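Long-range contacts in iodotyrosine deiodinase (PDB 6TYK), which removes halogens from halotyrosines such as 3-iodo-L-tyrosine by FMN-dependent reductive chemistry: residues S116-V121 with R157-L162; P45-I50 with F105-A110; Y29-A34 with G122-A127; K9-V14 with S135-P140. All blocks are in the same frame, centred on the assembly; numbering follows the deposited sequence.

Contact 1 of 4, residues S116-V121 with R157-L162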
# COMPACT_ATOMS: atom_id res chain seq x y z
N SER A 116 5.21 -3.86 0.12
CA SER A 116 5.29 -3.49 -1.29
C SER A 116 4.02 -3.84 -2.04
O SER A 116 3.52 -3.05 -2.86
CB SER A 116 6.48 -4.19 -1.93
OG SER A 116 7.69 -3.81 -1.30
N VAL A 117 3.46 -5.01 -1.75
CA VAL A 117 2.24 -5.41 -2.44
C VAL A 117 1.08 -4.50 -2.06
O VAL A 117 0.32 -4.08 -2.92
CB VAL A 117 1.92 -6.89 -2.22
CG1 VAL A 117 0.53 -7.22 -2.73
CG2 VAL A 117 2.98 -7.77 -2.90
N TRP A 118 0.95 -4.16 -0.78
CA TRP A 118 -0.14 -3.28 -0.37
C TRP A 118 0.01 -1.87 -0.93
O TRP A 118 -0.97 -1.25 -1.34
CB TRP A 118 -0.33 -3.30 1.15
CG TRP A 118 -1.10 -4.53 1.51
CD1 TRP A 118 -0.60 -5.74 1.91
CD2 TRP A 118 -2.52 -4.70 1.41
NE1 TRP A 118 -1.62 -6.65 2.07
CE2 TRP A 118 -2.81 -6.03 1.78
CE3 TRP A 118 -3.57 -3.86 1.03
CZ2 TRP A 118 -4.11 -6.52 1.80
CZ3 TRP A 118 -4.85 -4.35 1.06
CH2 TRP A 118 -5.12 -5.67 1.43
N LEU A 119 1.25 -1.40 -1.04
CA LEU A 119 1.51 -0.13 -1.70
C LEU A 119 1.01 -0.19 -3.15
O LEU A 119 0.29 0.70 -3.62
CB LEU A 119 3.01 0.14 -1.65
CG LEU A 119 3.50 1.52 -2.03
CD1 LEU A 119 4.90 1.71 -1.48
CD2 LEU A 119 3.51 1.69 -3.53
N ALA A 120 1.37 -1.26 -3.86
CA ALA A 120 0.93 -1.47 -5.24
C ALA A 120 -0.60 -1.57 -5.32
O ALA A 120 -1.19 -1.12 -6.30
CB ALA A 120 1.58 -2.71 -5.82
N VAL A 121 -1.24 -2.15 -4.31
CA VAL A 121 -2.69 -2.21 -4.29
C VAL A 121 -3.30 -0.80 -4.27
O VAL A 121 -4.33 -0.54 -4.90
CB VAL A 121 -3.22 -3.07 -3.12
CG1 VAL A 121 -4.73 -2.87 -2.94
CG2 VAL A 121 -2.88 -4.53 -3.34
N ARG A 157 1.82 -15.79 -0.89
CA ARG A 157 0.83 -15.57 0.15
C ARG A 157 -0.32 -14.77 -0.43
O ARG A 157 -0.10 -13.71 -1.00
CB ARG A 157 1.45 -14.77 1.29
CG ARG A 157 0.46 -14.36 2.35
CD ARG A 157 1.13 -13.71 3.53
NE ARG A 157 0.16 -13.41 4.57
CZ ARG A 157 0.48 -13.21 5.85
NH1 ARG A 157 1.75 -13.29 6.22
NH2 ARG A 157 -0.47 -12.95 6.74
N LEU A 158 -1.55 -15.26 -0.28
CA LEU A 158 -2.69 -14.48 -0.72
C LEU A 158 -2.87 -13.30 0.21
O LEU A 158 -2.99 -13.48 1.42
CB LEU A 158 -3.95 -15.34 -0.75
CG LEU A 158 -5.25 -14.66 -1.19
CD1 LEU A 158 -5.11 -14.01 -2.56
CD2 LEU A 158 -6.37 -15.70 -1.19
N GLU A 159 -2.88 -12.09 -0.35
CA GLU A 159 -3.00 -10.88 0.45
C GLU A 159 -4.43 -10.36 0.50
O GLU A 159 -4.90 -9.87 1.53
CB GLU A 159 -2.10 -9.78 -0.11
CG GLU A 159 -0.62 -10.05 0.09
CD GLU A 159 -0.18 -9.97 1.54
OE1 GLU A 159 -0.97 -9.45 2.37
OE2 GLU A 159 0.94 -10.40 1.85
N VAL A 160 -5.12 -10.41 -0.63
CA VAL A 160 -6.44 -9.80 -0.71
C VAL A 160 -7.17 -10.34 -1.92
O VAL A 160 -6.54 -10.72 -2.91
CB VAL A 160 -6.33 -8.25 -0.79
CG1 VAL A 160 -5.58 -7.80 -2.06
CG2 VAL A 160 -7.69 -7.62 -0.73
N ILE A 161 -8.49 -10.43 -1.80
CA ILE A 161 -9.36 -10.77 -2.93
C ILE A 161 -10.01 -9.47 -3.34
O ILE A 161 -10.70 -8.83 -2.54
CB ILE A 161 -10.44 -11.76 -2.50
CG1 ILE A 161 -9.81 -13.08 -2.06
CG2 ILE A 161 -11.47 -11.97 -3.62
CD1 ILE A 161 -10.77 -13.99 -1.32
N LEU A 162 -9.79 -9.07 -4.59
CA LEU A 162 -10.39 -7.84 -5.09
C LEU A 162 -11.44 -8.16 -6.14
O LEU A 162 -11.11 -8.37 -7.31
CB LEU A 162 -9.33 -6.94 -5.73
CG LEU A 162 -8.27 -6.35 -4.81
CD1 LEU A 162 -7.12 -5.82 -5.65
CD2 LEU A 162 -8.85 -5.22 -3.97
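W118 and E159 carry the polar link between the helix segment 116-121 and the strand segment 157-162. The indole N-H points outward in its own ring plane, and W118 NE1 reaches E159 OE1 at 2.9 Å. The bond is fairly straight, 161° at the hydrogen. It meets the carboxylate from above, with the ring and carboxylate planes nearly perpendicular. The glutamate chain bends at chi2 (-69°), which turns CD back toward the indole. E159 OE2 has other partners, a hydrogen bond from S106 and a salt bridge with R114. Three donors on one buried carboxylate would probably favour its charged form.

The tight part lies at the benzo end of the indole. W118 CH2 is 3.6 Å from V160 CB, and W118 CZ2 is 3.5 Å from E159 O. The packing is looser where the two helix valines approach. V117 CG1 stands 4.2 Å from E159 CG, and V121 CG2 is 4.4 Å from V160 CG1. The touching residues are all buried, on the loose side as on the tight one.

E159 and V160 both face V104 in a classic beta bulge, so consecutive side chains can address the helix. W118 lines the FMN pocket and packs on E115 of the second subunit. Helix 113-130 thus lies over strand 156-165, with V117 also resting on V104 and S106 of strand 100-107 and on W46 of strand 46-51.

Contact 2 of 4, residues P45-I50 with F105-A110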
# COMPACT_ATOMS: atom_id res chain seq x y z
N PRO A 45 7.13 -7.92 -6.03
CA PRO A 45 6.70 -9.16 -5.37
C PRO A 45 5.21 -9.44 -5.46
O PRO A 45 4.74 -10.32 -4.76
CB PRO A 45 7.09 -8.91 -3.92
CG PRO A 45 6.88 -7.45 -3.74
CD PRO A 45 7.36 -6.84 -5.05
N TRP A 46 4.48 -8.73 -6.31
CA TRP A 46 3.06 -9.01 -6.52
C TRP A 46 2.86 -10.04 -7.61
O TRP A 46 3.60 -10.09 -8.59
CB TRP A 46 2.33 -7.72 -6.90
CG TRP A 46 3.13 -6.82 -7.80
CD1 TRP A 46 3.27 -6.92 -9.15
CD2 TRP A 46 3.92 -5.69 -7.39
NE1 TRP A 46 4.10 -5.92 -9.61
CE2 TRP A 46 4.50 -5.15 -8.55
CE3 TRP A 46 4.16 -5.08 -6.16
CZ2 TRP A 46 5.32 -4.02 -8.52
CZ3 TRP A 46 4.99 -3.96 -6.12
CH2 TRP A 46 5.55 -3.44 -7.29
N ARG A 47 1.86 -10.90 -7.41
CA ARG A 47 1.42 -11.82 -8.45
C ARG A 47 -0.09 -11.74 -8.52
O ARG A 47 -0.75 -11.61 -7.50
CB ARG A 47 1.82 -13.27 -8.13
CG ARG A 47 3.31 -13.50 -7.93
CD ARG A 47 4.11 -13.35 -9.23
NE ARG A 47 5.50 -13.72 -9.01
CZ ARG A 47 6.44 -12.89 -8.58
NH1 ARG A 47 6.15 -11.62 -8.33
NH2 ARG A 47 7.68 -13.32 -8.41
N PHE A 48 -0.63 -11.83 -9.73
CA PHE A 48 -2.06 -11.67 -9.92
C PHE A 48 -2.69 -12.92 -10.48
O PHE A 48 -2.19 -13.52 -11.44
CB PHE A 48 -2.34 -10.48 -10.83
CG PHE A 48 -1.76 -9.20 -10.33
CD1 PHE A 48 -2.29 -8.56 -9.21
CD2 PHE A 48 -0.68 -8.60 -10.99
CE1 PHE A 48 -1.77 -7.37 -8.75
CE2 PHE A 48 -0.15 -7.41 -10.53
CZ PHE A 48 -0.69 -6.79 -9.41
N LEU A 49 -3.80 -13.31 -9.86
CA LEU A 49 -4.60 -14.43 -10.33
C LEU A 49 -5.99 -13.90 -10.60
O LEU A 49 -6.65 -13.39 -9.69
CB LEU A 49 -4.65 -15.54 -9.28
CG LEU A 49 -5.44 -16.79 -9.65
CD1 LEU A 49 -4.80 -17.53 -10.82
CD2 LEU A 49 -5.57 -17.71 -8.45
N ILE A 50 -6.42 -13.98 -11.85
CA ILE A 50 -7.72 -13.49 -12.25
C ILE A 50 -8.70 -14.65 -12.28
O ILE A 50 -8.59 -15.55 -13.12
CB ILE A 50 -7.66 -12.82 -13.63
CG1 ILE A 50 -6.60 -11.71 -13.63
CG2 ILE A 50 -9.04 -12.31 -14.04
CD1 ILE A 50 -6.34 -11.13 -14.99
N PHE A 105 -1.36 -11.78 -4.70
CA PHE A 105 -0.44 -12.51 -3.84
C PHE A 105 0.85 -11.75 -3.65
O PHE A 105 1.25 -10.94 -4.50
CB PHE A 105 -0.09 -13.87 -4.46
CG PHE A 105 -1.27 -14.77 -4.67
CD1 PHE A 105 -2.11 -14.59 -5.76
CD2 PHE A 105 -1.52 -15.81 -3.80
CE1 PHE A 105 -3.20 -15.44 -5.94
CE2 PHE A 105 -2.60 -16.66 -3.98
CZ PHE A 105 -3.43 -16.47 -5.06
N SER A 106 1.52 -12.04 -2.54
CA SER A 106 2.87 -11.52 -2.30
C SER A 106 3.89 -12.65 -2.32
O SER A 106 3.62 -13.77 -1.86
CB SER A 106 2.94 -10.77 -0.97
OG SER A 106 2.56 -11.59 0.12
N GLU A 107 5.05 -12.36 -2.88
CA GLU A 107 6.15 -13.31 -2.90
C GLU A 107 6.82 -13.32 -1.53
O GLU A 107 7.50 -12.36 -1.16
CB GLU A 107 7.15 -12.92 -3.98
CG GLU A 107 8.34 -13.84 -4.10
CD GLU A 107 9.27 -13.42 -5.21
OE1 GLU A 107 9.32 -12.21 -5.51
OE2 GLU A 107 9.94 -14.30 -5.79
N LYS A 108 6.63 -14.40 -0.78
CA LYS A 108 7.10 -14.44 0.60
C LYS A 108 8.58 -14.12 0.78
O LYS A 108 8.98 -13.50 1.77
CB LYS A 108 6.78 -15.79 1.22
CG LYS A 108 5.30 -16.13 1.29
CD LYS A 108 5.13 -17.54 1.83
CE LYS A 108 3.71 -18.02 1.70
NZ LYS A 108 3.56 -19.41 2.20
N SER A 109 9.40 -14.54 -0.17
CA SER A 109 10.85 -14.45 -0.01
C SER A 109 11.40 -13.05 -0.20
O SER A 109 12.53 -12.77 0.20
CB SER A 109 11.53 -15.40 -0.99
OG SER A 109 11.19 -15.08 -2.32
N ALA A 110 10.63 -12.16 -0.81
CA ALA A 110 11.14 -10.84 -1.14
C ALA A 110 11.12 -9.93 0.09
O ALA A 110 10.21 -10.01 0.91
CB ALA A 110 10.33 -10.24 -2.27
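R47 and F105 form an antiparallel hydrogen-bonded pair, with R47 N to F105 O and F105 N to R47 O. Their side chains leave the sheet on the same face. W46 and S106, the neighbouring non-hydrogen-bonded pair, use the other. F105 presents an edge to its partners. F105 CE1 meets L49 CB at 3.6 Å, and R47 O also lies near the ring plane.

The R47 chain bends at chi2 (-69°). In the guanidinium plane, R47 NH1 bonds W46 O at 3.0 Å, from above the carbonyl plane. R47 NH2 makes a long salt bridge to E107 OE1 (3.5 Å), with the two flat groups turned 64° apart. E107 has a second conformer, so this link may be partial. An alanine at R47 would probably leave E107 without this charged mate and W46 O without its NH1 donor. Beyond, P45 CB touches A110 CB at 3.9 Å, where the chain turns after the strand.

W46 and S106 face helix 113-130 through A120 and V117. On the other face F105 packs on L158 of strand 156-165 and makes an edge-to-face stack with F186 of the second subunit. L49 and I50 continue the sheet into that subunit by a parallel ladder.

Contact 3 of 4, residues Y29-A34 with G122-A127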
# COMPACT_ATOMS: atom_id res chain seq x y z
N TYR A 29 -4.98 -3.00 -17.50
CA TYR A 29 -4.49 -1.63 -17.31
C TYR A 29 -4.14 -1.36 -15.85
O TYR A 29 -3.10 -0.81 -15.53
CB TYR A 29 -5.53 -0.61 -17.77
CG TYR A 29 -5.22 0.81 -17.35
CD1 TYR A 29 -4.33 1.59 -18.08
CD2 TYR A 29 -5.81 1.37 -16.22
CE1 TYR A 29 -4.03 2.88 -17.70
CE2 TYR A 29 -5.51 2.66 -15.83
CZ TYR A 29 -4.62 3.41 -16.58
OH TYR A 29 -4.32 4.69 -16.20
N SER A 30 -5.03 -1.76 -14.95
CA SER A 30 -4.84 -1.50 -13.53
C SER A 30 -3.63 -2.26 -13.00
O SER A 30 -2.91 -1.76 -12.14
CB SER A 30 -6.11 -1.83 -12.71
OG SER A 30 -6.25 -3.21 -12.40
N LEU A 31 -3.41 -3.46 -13.52
CA LEU A 31 -2.25 -4.24 -13.10
C LEU A 31 -0.98 -3.59 -13.61
O LEU A 31 0.04 -3.57 -12.92
CB LEU A 31 -2.34 -5.67 -13.62
CG LEU A 31 -3.62 -6.41 -13.21
CD1 LEU A 31 -3.49 -7.86 -13.61
CD2 LEU A 31 -3.90 -6.30 -11.71
N LYS A 32 -1.04 -3.04 -14.81
CA LYS A 32 0.12 -2.37 -15.40
C LYS A 32 0.50 -1.12 -14.60
O LYS A 32 1.67 -0.84 -14.38
CB LYS A 32 -0.17 -2.02 -16.85
CG LYS A 32 -0.15 -3.24 -17.76
CD LYS A 32 -0.52 -2.86 -19.18
CE LYS A 32 -0.44 -4.06 -20.10
NZ LYS A 32 -0.83 -3.70 -21.49
N VAL A 33 -0.50 -0.38 -14.15
CA VAL A 33 -0.25 0.76 -13.30
C VAL A 33 0.37 0.31 -11.98
O VAL A 33 1.40 0.84 -11.55
CB VAL A 33 -1.53 1.55 -13.03
CG1 VAL A 33 -1.24 2.66 -12.04
CG2 VAL A 33 -2.09 2.11 -14.34
N ALA A 34 -0.23 -0.70 -11.36
CA ALA A 34 0.27 -1.20 -10.08
C ALA A 34 1.71 -1.67 -10.22
O ALA A 34 2.52 -1.50 -9.32
CB ALA A 34 -0.61 -2.33 -9.59
N GLY A 122 -2.65 0.13 -3.58
CA GLY A 122 -3.07 1.52 -3.62
C GLY A 122 -3.07 2.07 -5.03
O GLY A 122 -4.05 2.69 -5.45
N TYR A 123 -1.99 1.82 -5.78
CA TYR A 123 -1.95 2.21 -7.19
C TYR A 123 -3.10 1.56 -7.94
O TYR A 123 -3.80 2.20 -8.72
CB TYR A 123 -0.65 1.73 -7.84
CG TYR A 123 0.59 2.57 -7.64
CD1 TYR A 123 0.87 3.19 -6.43
CD2 TYR A 123 1.51 2.70 -8.68
CE1 TYR A 123 2.03 3.93 -6.27
CE2 TYR A 123 2.67 3.43 -8.52
CZ TYR A 123 2.92 4.05 -7.32
OH TYR A 123 4.07 4.79 -7.15
N LEU A 124 -3.27 0.27 -7.71
CA LEU A 124 -4.25 -0.54 -8.42
C LEU A 124 -5.66 0.02 -8.26
O LEU A 124 -6.41 0.15 -9.23
CB LEU A 124 -4.17 -1.98 -7.92
CG LEU A 124 -4.67 -3.10 -8.82
CD1 LEU A 124 -4.11 -4.43 -8.32
CD2 LEU A 124 -6.18 -3.13 -8.85
N LEU A 125 -6.03 0.35 -7.03
CA LEU A 125 -7.37 0.86 -6.77
C LEU A 125 -7.63 2.19 -7.47
O LEU A 125 -8.73 2.43 -7.97
CB LEU A 125 -7.62 1.02 -5.28
CG LEU A 125 -7.54 -0.26 -4.46
CD1 LEU A 125 -7.91 0.03 -3.01
CD2 LEU A 125 -8.45 -1.34 -5.03
N LEU A 126 -6.63 3.07 -7.49
CA LEU A 126 -6.78 4.32 -8.22
C LEU A 126 -6.94 4.08 -9.72
O LEU A 126 -7.73 4.75 -10.38
CB LEU A 126 -5.60 5.25 -7.94
CG LEU A 126 -5.58 5.78 -6.51
CD1 LEU A 126 -4.25 6.44 -6.18
CD2 LEU A 126 -6.73 6.74 -6.29
N ALA A 127 -6.20 3.11 -10.26
CA ALA A 127 -6.30 2.78 -11.68
C ALA A 127 -7.68 2.23 -12.03
O ALA A 127 -8.25 2.57 -13.07
CB ALA A 127 -5.20 1.79 -12.09
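A127 is the main bump of this helix pair. Its CB fits a hollow made by S30, V33 and Y29. A127 CB comes 3.6 Å from S30 CA and also touches Y29 CE2. V33 forms one wall with CB and its methyls, and its CG2 also lies over the rim of a Y29 ring face.

One turn away, A34 provides the matching small surface. A34 CB sits 3.9 Å from L124 CB, and A34 CA lies against Y123 CB. L124 then spreads its two methyls. In the S30 conformer given, L124 CD2 touches S30 OG at 3.6 Å. L124 CD1 meets L31 CD2 at 3.9 Å, the two leucines lying side by side and pointing the same way. On the other flank the Y123 ring brings its edge to the backbone, with Y123 CD2 3.4 Å from V33 O.

The small residues S30, A34 and A127 let the axes of the antiparallel segments come within 7.8 Å, at an angle of 144°. Y123 and L126 reach on to helix 113-130 of the second subunit.

Cohesion between the two helices is mainly apolar. In the same conformer S30 OG bonds L27 O of its own helix, so this buried hydroxyl probably needs no partner across the contact. The contact therefore rests on close fit more than on directional bonds.

Contact 4 of 4, residues K9-V14 with S135-P140. With FMN (flavin mononucleotide), chain C; IYR (3-iodo-tyrosine), chain D.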
# COMPACT_ATOMS: atom_id res chain seq x y z
N LYS A 9 -10.55 11.07 -3.81
CA LYS A 9 -11.73 11.45 -3.06
C LYS A 9 -12.96 10.70 -3.55
O LYS A 9 -13.77 10.22 -2.76
CB LYS A 9 -11.96 12.96 -3.13
CG LYS A 9 -13.03 13.43 -2.17
CD LYS A 9 -13.29 14.92 -2.26
CE LYS A 9 -14.11 15.39 -1.07
NZ LYS A 9 -14.95 14.29 -0.50
N LYS A 10 -13.09 10.59 -4.87
CA LYS A 10 -14.27 9.95 -5.46
C LYS A 10 -14.28 8.44 -5.22
O LYS A 10 -15.35 7.84 -5.05
CB LYS A 10 -14.34 10.23 -6.97
CG LYS A 10 -14.87 11.60 -7.32
CD LYS A 10 -14.65 11.91 -8.79
CE LYS A 10 -14.92 13.38 -9.09
NZ LYS A 10 -14.56 13.74 -10.49
N ARG A 11 -13.10 7.83 -5.22
CA ARG A 11 -13.01 6.38 -5.13
C ARG A 11 -13.55 5.90 -3.78
O ARG A 11 -13.20 6.44 -2.73
CB ARG A 11 -11.56 5.92 -5.34
CG ARG A 11 -11.42 4.42 -5.55
CD ARG A 11 -11.00 3.71 -4.28
NE ARG A 11 -11.27 2.28 -4.36
CZ ARG A 11 -11.69 1.55 -3.33
NH1 ARG A 11 -11.84 2.12 -2.15
NH2 ARG A 11 -11.95 0.26 -3.48
N LYS A 12 -14.43 4.91 -3.83
CA LYS A 12 -15.04 4.37 -2.63
C LYS A 12 -15.24 2.88 -2.81
O LYS A 12 -15.08 2.34 -3.90
CB LYS A 12 -16.39 5.04 -2.38
CG LYS A 12 -17.40 4.84 -3.50
CD LYS A 12 -18.68 5.58 -3.17
CE LYS A 12 -19.76 5.35 -4.21
NZ LYS A 12 -19.43 5.93 -5.53
N THR A 13 -15.62 2.19 -1.74
CA THR A 13 -15.85 0.76 -1.84
C THR A 13 -17.00 0.48 -2.79
O THR A 13 -18.01 1.19 -2.80
CB THR A 13 -16.24 0.14 -0.48
OG1 THR A 13 -15.46 0.73 0.57
CG2 THR A 13 -15.99 -1.36 -0.52
N VAL A 14 -16.85 -0.57 -3.58
CA VAL A 14 -17.96 -1.08 -4.36
C VAL A 14 -18.18 -2.53 -3.95
O VAL A 14 -17.28 -3.36 -4.10
CB VAL A 14 -17.71 -0.96 -5.88
CG1 VAL A 14 -18.84 -1.64 -6.66
CG2 VAL A 14 -17.57 0.50 -6.29
N SER A 135 -14.20 -1.83 -6.83
CA SER A 135 -13.65 -2.97 -6.11
C SER A 135 -13.76 -2.78 -4.61
O SER A 135 -14.23 -1.75 -4.12
CB SER A 135 -12.20 -3.25 -6.52
OG SER A 135 -11.76 -4.50 -6.00
N VAL A 136 -13.41 -3.83 -3.90
CA VAL A 136 -13.37 -3.83 -2.45
C VAL A 136 -12.21 -4.75 -2.07
O VAL A 136 -12.09 -5.85 -2.61
CB VAL A 136 -14.69 -4.34 -1.84
CG1 VAL A 136 -15.10 -5.69 -2.44
CG2 VAL A 136 -14.58 -4.44 -0.33
N PRO A 137 -11.32 -4.30 -1.18
CA PRO A 137 -10.25 -5.18 -0.72
C PRO A 137 -10.84 -6.16 0.28
O PRO A 137 -10.99 -5.84 1.44
CB PRO A 137 -9.27 -4.23 -0.01
CG PRO A 137 -9.68 -2.85 -0.44
CD PRO A 137 -11.16 -2.94 -0.65
N TYR A 138 -11.21 -7.33 -0.20
CA TYR A 138 -11.89 -8.29 0.64
C TYR A 138 -10.89 -9.21 1.33
O TYR A 138 -10.03 -9.81 0.68
CB TYR A 138 -12.91 -9.08 -0.18
CG TYR A 138 -13.56 -10.14 0.65
CD1 TYR A 138 -14.24 -9.81 1.81
CD2 TYR A 138 -13.44 -11.49 0.32
CE1 TYR A 138 -14.81 -10.77 2.60
CE2 TYR A 138 -14.01 -12.47 1.10
CZ TYR A 138 -14.69 -12.10 2.24
OH TYR A 138 -15.25 -13.07 3.04
N THR A 139 -10.97 -9.26 2.65
CA THR A 139 -10.04 -10.03 3.45
C THR A 139 -10.81 -10.97 4.36
O THR A 139 -11.19 -10.60 5.48
CB THR A 139 -9.13 -9.11 4.28
OG1 THR A 139 -9.94 -8.24 5.08
CG2 THR A 139 -8.26 -8.25 3.38
N PRO A 140 -11.07 -12.20 3.89
CA PRO A 140 -11.81 -13.19 4.69
C PRO A 140 -10.99 -13.62 5.90
O PRO A 140 -9.78 -13.40 5.92
CB PRO A 140 -11.99 -14.36 3.72
CG PRO A 140 -10.80 -14.25 2.79
CD PRO A 140 -10.58 -12.76 2.61
N1 FMN C . -14.51 -4.44 3.20
C2 FMN C . -15.29 -5.55 3.38
O2 FMN C . -16.48 -5.49 3.12
N3 FMN C . -14.75 -6.72 3.83
C4 FMN C . -13.42 -6.81 4.14
O4 FMN C . -12.97 -7.89 4.55
C4A FMN C . -12.62 -5.69 3.95
N5 FMN C . -11.27 -5.75 4.22
C5A FMN C . -10.47 -4.64 4.01
C6 FMN C . -9.11 -4.72 4.27
C7 FMN C . -8.27 -3.64 4.06
C7M FMN C . -6.80 -3.79 4.36
C8 FMN C . -8.81 -2.45 3.59
C8M FMN C . -7.93 -1.25 3.35
C9 FMN C . -10.17 -2.37 3.33
C9A FMN C . -11.01 -3.46 3.53
N10 FMN C . -12.39 -3.38 3.29
C10 FMN C . -13.16 -4.51 3.46
C1' FMN C . -13.02 -2.12 2.78
C2' FMN C . -13.18 -1.11 3.94
O2' FMN C . -14.27 -1.45 4.79
C3' FMN C . -13.35 0.30 3.35
O3' FMN C . -12.14 0.64 2.70
C4' FMN C . -13.70 1.36 4.39
O4' FMN C . -14.98 1.09 4.94
C5' FMN C . -13.71 2.75 3.77
O5' FMN C . -14.58 2.75 2.66
P FMN C . -14.83 4.08 1.80
O1P FMN C . -15.93 3.69 0.82
O2P FMN C . -13.57 4.41 1.04
O3P FMN C . -15.29 5.17 2.75
N IYR D . -14.33 -9.54 6.34
CA IYR D . -15.57 -9.24 7.02
CB IYR D . -15.53 -8.12 8.06
CC IYR D . -14.93 -6.83 7.62
CD IYR D . -13.61 -6.53 7.96
CE IYR D . -13.00 -5.33 7.60
IE IYR D . -11.08 -5.02 8.12
CF IYR D . -13.75 -4.39 6.89
OF IYR D . -13.23 -3.19 6.50
CG IYR D . -15.07 -4.67 6.52
CH IYR D . -15.66 -5.87 6.90
C IYR D . -16.68 -8.90 6.04
O IYR D . -17.88 -8.75 6.28
OXT IYR D . -16.27 -8.74 4.76
O HOH W 1 -13.98 0.84 -5.90
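T13 and V136 meet beside the cofactor, in the FMN site of the nitroreductase fold. T13 CG2 lies only 3.4 Å from V136 CG2, a tight contact. The two segments share out the cofactor: 9-14 takes the phosphate and 135-140 takes the isoalloxazine.

T13 N gives FMN O1P a nearly straight hydrogen bond (3.0 Å, 176°). T13 OG1 is also 3.0 Å from FMN O1P, though its one proton has another acceptor near. With chi1 at -40°, OG1 lies beside the backbone N and CG2 is anti to it. An alanine at T13 would probably deprive O1P of a possible hydroxyl donor and open a gap beside V136 CG2.

V136 CG2 is 3.5 Å from FMN N1, and the P137 ring packs against the dimethylbenzene part of the flavin, with P137 CG 3.8 Å from FMN C9. T139 N binds FMN O4 at 3.1 Å. T139 OG1 sits near both O4 and N5, where its proton is not settled. Y138 offers a ring edge to the carboxylate of 3-iodo-tyrosine, and its OH bonds E68, itself a ligand of that substrate.

In the next shell, K173 NZ binds R11 O and K9 O, and the R11 guanidinium lies by S135 O and the P137 ring. A water near K12 O accepts a bond from S135 N at 2.8 Å. The direct hydrogen bond between the segments is V14 N to S135 O, 2.9 Å and 168° at the hydrogen.

How the contacts relate
Helix 113-130 serves both contact 1 and contact 3. Contacts 1 and 2 share the antiparallel sheet beneath it, with centres 8 Å apart and R157 O 2.8 Å from S106 N. Contact 3 meets contact 2 where L31 CD2 packs on F48 CD1 at 3.7 Å. Contact 4 joins the sheet through Y138 N and I161 O, 2.8 Å apart, and borders contact 3 where L125 CB lies 4.0 Å from R11 NE. Contacts 2 and 4 do not touch. The W118 side chain of contact 1 comes within about 4 Å of the flavin held by contact 4, and about 5 Å of a different bound 3-iodo-tyrosine. All four contacts touch the second subunit.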